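Local coordinates for putative uncharacterized protein (Ustilago maydis, PDB 4GNX) that is probably the small OB-fold subunit of replication protein A, the heterotrimer that binds single-stranded DNA, at residues A[25-28]-A[34-37]; A[37-40]-A[44-47]. One frame throughout, in Å; residues are numbered along the deposited sequence.

Contact 1. Residues A[25-28]-A[34-37]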
# COMPACT_ATOMS: atom_id res chain seq x y z
N GLY A 25 -11.00 -22.48 -0.09
CA GLY A 25 -11.53 -22.67 -1.42
C GLY A 25 -13.00 -22.37 -1.54
O GLY A 25 -13.69 -22.25 -0.53
N LYS A 26 -13.43 -22.23 -2.78
CA LYS A 26 -14.82 -22.00 -3.14
C LYS A 26 -15.51 -23.35 -3.24
O LYS A 26 -15.00 -24.27 -3.86
CB LYS A 26 -14.90 -21.29 -4.50
CG LYS A 26 -16.08 -20.36 -4.71
CD LYS A 26 -17.31 -21.08 -5.24
CE LYS A 26 -18.27 -20.11 -5.89
NZ LYS A 26 -19.54 -20.80 -6.27
N VAL A 27 -16.67 -23.46 -2.61
CA VAL A 27 -17.44 -24.71 -2.61
C VAL A 27 -18.05 -24.94 -3.97
O VAL A 27 -18.82 -24.12 -4.48
CB VAL A 27 -18.53 -24.71 -1.52
CG1 VAL A 27 -19.35 -25.99 -1.59
CG2 VAL A 27 -17.91 -24.56 -0.15
N HIS A 28 -17.69 -26.07 -4.57
CA HIS A 28 -18.18 -26.45 -5.90
C HIS A 28 -19.41 -27.31 -5.75
O HIS A 28 -20.48 -26.98 -6.25
CB HIS A 28 -17.09 -27.20 -6.66
CG HIS A 28 -17.04 -26.89 -8.13
ND1 HIS A 28 -17.85 -27.49 -9.03
CD2 HIS A 28 -16.24 -25.99 -8.85
CE1 HIS A 28 -17.59 -27.01 -10.26
NE2 HIS A 28 -16.61 -26.09 -10.15
N THR A 34 -18.78 -35.59 1.59
CA THR A 34 -17.64 -35.19 0.80
C THR A 34 -17.88 -33.80 0.26
O THR A 34 -18.98 -33.49 -0.21
CB THR A 34 -17.35 -36.19 -0.33
OG1 THR A 34 -17.23 -37.51 0.23
CG2 THR A 34 -16.05 -35.85 -1.06
N LEU A 35 -16.86 -32.95 0.33
CA LEU A 35 -16.93 -31.62 -0.23
C LEU A 35 -15.95 -31.52 -1.37
O LEU A 35 -14.80 -31.98 -1.25
CB LEU A 35 -16.53 -30.61 0.84
CG LEU A 35 -16.14 -29.21 0.38
CD1 LEU A 35 -17.37 -28.46 -0.08
CD2 LEU A 35 -15.44 -28.44 1.48
N LEU A 36 -16.38 -30.92 -2.47
CA LEU A 36 -15.43 -30.58 -3.52
C LEU A 36 -15.13 -29.09 -3.51
O LEU A 36 -16.03 -28.24 -3.61
CB LEU A 36 -15.91 -31.04 -4.90
CG LEU A 36 -14.79 -31.14 -5.94
CD1 LEU A 36 -13.68 -32.08 -5.48
CD2 LEU A 36 -15.36 -31.62 -7.27
N MET A 37 -13.84 -28.78 -3.39
CA MET A 37 -13.38 -27.42 -3.22
C MET A 37 -12.42 -26.97 -4.33
O MET A 37 -11.53 -27.73 -4.75
CB MET A 37 -12.69 -27.33 -1.88
CG MET A 37 -12.24 -25.95 -1.51
SD MET A 37 -11.13 -25.94 -0.09
CE MET A 37 -12.25 -26.53 1.18

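Contact 2. Residues A[37-40]-A[44-47]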
# COMPACT_ATOMS: atom_id res chain seq x y z
N MET A 37 -13.84 -28.78 -3.39
CA MET A 37 -13.38 -27.42 -3.22
C MET A 37 -12.42 -26.97 -4.33
O MET A 37 -11.53 -27.73 -4.75
CB MET A 37 -12.69 -27.33 -1.88
CG MET A 37 -12.24 -25.95 -1.51
SD MET A 37 -11.13 -25.94 -0.09
CE MET A 37 -12.25 -26.53 1.18
N GLN A 38 -12.60 -25.74 -4.82
CA GLN A 38 -11.65 -25.11 -5.72
C GLN A 38 -10.68 -24.21 -4.94
O GLN A 38 -11.10 -23.39 -4.14
CB GLN A 38 -12.38 -24.34 -6.83
CG GLN A 38 -11.50 -23.41 -7.64
CD GLN A 38 -12.00 -23.17 -9.05
OE1 GLN A 38 -13.20 -23.25 -9.31
NE2 GLN A 38 -11.08 -22.89 -9.96
N THR A 39 -9.38 -24.39 -5.19
CA THR A 39 -8.32 -23.66 -4.51
C THR A 39 -7.83 -22.46 -5.31
O THR A 39 -8.05 -22.40 -6.52
CB THR A 39 -7.11 -24.56 -4.23
OG1 THR A 39 -7.54 -25.87 -3.92
CG2 THR A 39 -6.41 -24.06 -3.02
N SER A 40 -7.17 -21.51 -4.63
CA SER A 40 -6.46 -20.40 -5.27
C SER A 40 -5.56 -20.89 -6.37
O SER A 40 -5.31 -20.21 -7.36
CB SER A 40 -5.62 -19.67 -4.23
OG SER A 40 -4.69 -20.54 -3.60
N ASN A 44 -8.74 -28.57 -7.81
CA ASN A 44 -9.83 -29.04 -6.97
C ASN A 44 -9.33 -30.06 -5.97
O ASN A 44 -8.28 -30.66 -6.19
CB ASN A 44 -10.96 -29.60 -7.84
CG ASN A 44 -11.77 -28.51 -8.55
OD1 ASN A 44 -12.60 -28.80 -9.39
ND2 ASN A 44 -11.53 -27.25 -8.20
N VAL A 45 -10.05 -30.22 -4.85
CA VAL A 45 -9.60 -31.01 -3.70
C VAL A 45 -10.81 -31.68 -3.06
O VAL A 45 -11.84 -31.02 -2.82
CB VAL A 45 -8.90 -30.14 -2.62
CG1 VAL A 45 -8.52 -30.98 -1.41
CG2 VAL A 45 -7.64 -29.51 -3.16
N GLU A 46 -10.69 -32.98 -2.76
CA GLU A 46 -11.77 -33.76 -2.17
C GLU A 46 -11.61 -33.73 -0.66
O GLU A 46 -10.58 -34.14 -0.14
CB GLU A 46 -11.69 -35.19 -2.68
CG GLU A 46 -12.92 -35.71 -3.40
CD GLU A 46 -12.68 -37.07 -4.06
OE1 GLU A 46 -11.94 -37.90 -3.50
OE2 GLU A 46 -13.24 -37.32 -5.16
N ILE A 47 -12.62 -33.23 0.06
CA ILE A 47 -12.54 -33.17 1.53
C ILE A 47 -13.59 -34.05 2.20
O ILE A 47 -14.77 -33.98 1.87
CB ILE A 47 -12.70 -31.73 2.07
CG1 ILE A 47 -12.01 -30.71 1.15
CG2 ILE A 47 -12.20 -31.64 3.51
CD1 ILE A 47 -10.88 -29.93 1.79

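Contact 1. Residues A[25-28]-A[34-37]
M37 reaches across to G25 with its side chain: CG of M37 sits 3.4 Å from CA of G25, and SD of M37 passes 3.5 Å from N of G25. With CG anti to the backbone N (chi1 -176°) and the chain bent only at its last torsion, the thioether is carried along the glycine; a CB on G25 would point into the space that CG of M37 takes. On the same face V27 meets L35 as the two side chains cross at about a right angle, CG1 of V27 lying 3.5 Å from CD1 of L35. Within 25-28 and 34-37 one backbone hydrogen bond is made, H28 N to L36 O at 2.9 Å; L36 with K29 and K26 with Q38 continue the pairing. Next to it V27 and M37 form a non-hydrogen-bonded antiparallel pair, and CA of M37 offers a C-H to K26 O at 3.6 Å. The two short segments run at 122° to each other, a strongly twisted antiparallel pairing. Further out, V55 packs on both V27 and L35, V61 and V63 cover M37, and the backbones of G25 and V27 bond to V61 and T59. A strongly twisted beta hairpin with one apolar face is characteristic of the curled sheet of an OB-fold barrel.

Contact 2. Residues A[37-40]-A[44-47]
V45 pairs with M37 through two backbone hydrogen bonds in an antiparallel hairpin of the OB-fold barrel, formed by strands 34-39 and 44-48. M37 N donates to V45 O at 3.1 Å. V45 N returns a bond to M37 O at 2.9 Å, and this one is more bent, with an angle of 133° at the hydrogen. M37 O is also approached by a C-H, from CA of N44 at 3.1 Å. One residue on, Q38 and N44 make the non-hydrogen-bonded pair.

Apolar contacts lie on the barrel's inner face. The methyl end of M37, CE, packs 3.7 Å from CD1 of I47, while V63 touches both side chains and F74 lies against V45 and I47.

T39 sets a hydroxyl beside a methyl, its OG1 3.7 Å from CG2 of V45; that hydroxyl is hydrogen-bonded to G43 O in the turn.

The polar side chains of Q38 and N44 lie on the face opposite M37 and V45, where H28 also touches Q38. Their amide planes stand 81° apart. N44 CG lies anti to its own carbonyl carbon (chi1 -74°), a turn that lays ND2 of N44 against the aliphatic CB of Q38, 3.3 Å away.

The two contacts follow one another along the chain and share M37 on the central strand 34-39, which pairs with strand 20-31 in contact 1 and with strand 44-48 in contact 2. Their centres are about 5 Å apart, on the same side of the chain's centre, and together they make a three-stranded antiparallel meander. Probable backbone hydrogen bonds continue each pairing beyond its own segments: K26 N to Q38 O at 2.9 Å on one edge, L35 N to I47 O at 2.8 Å on the other. L36 CD1 also packs against V45 O. The result is one continuous, curved part of the barrel wall, consistent with the OB fold expected of this replication protein A subunit.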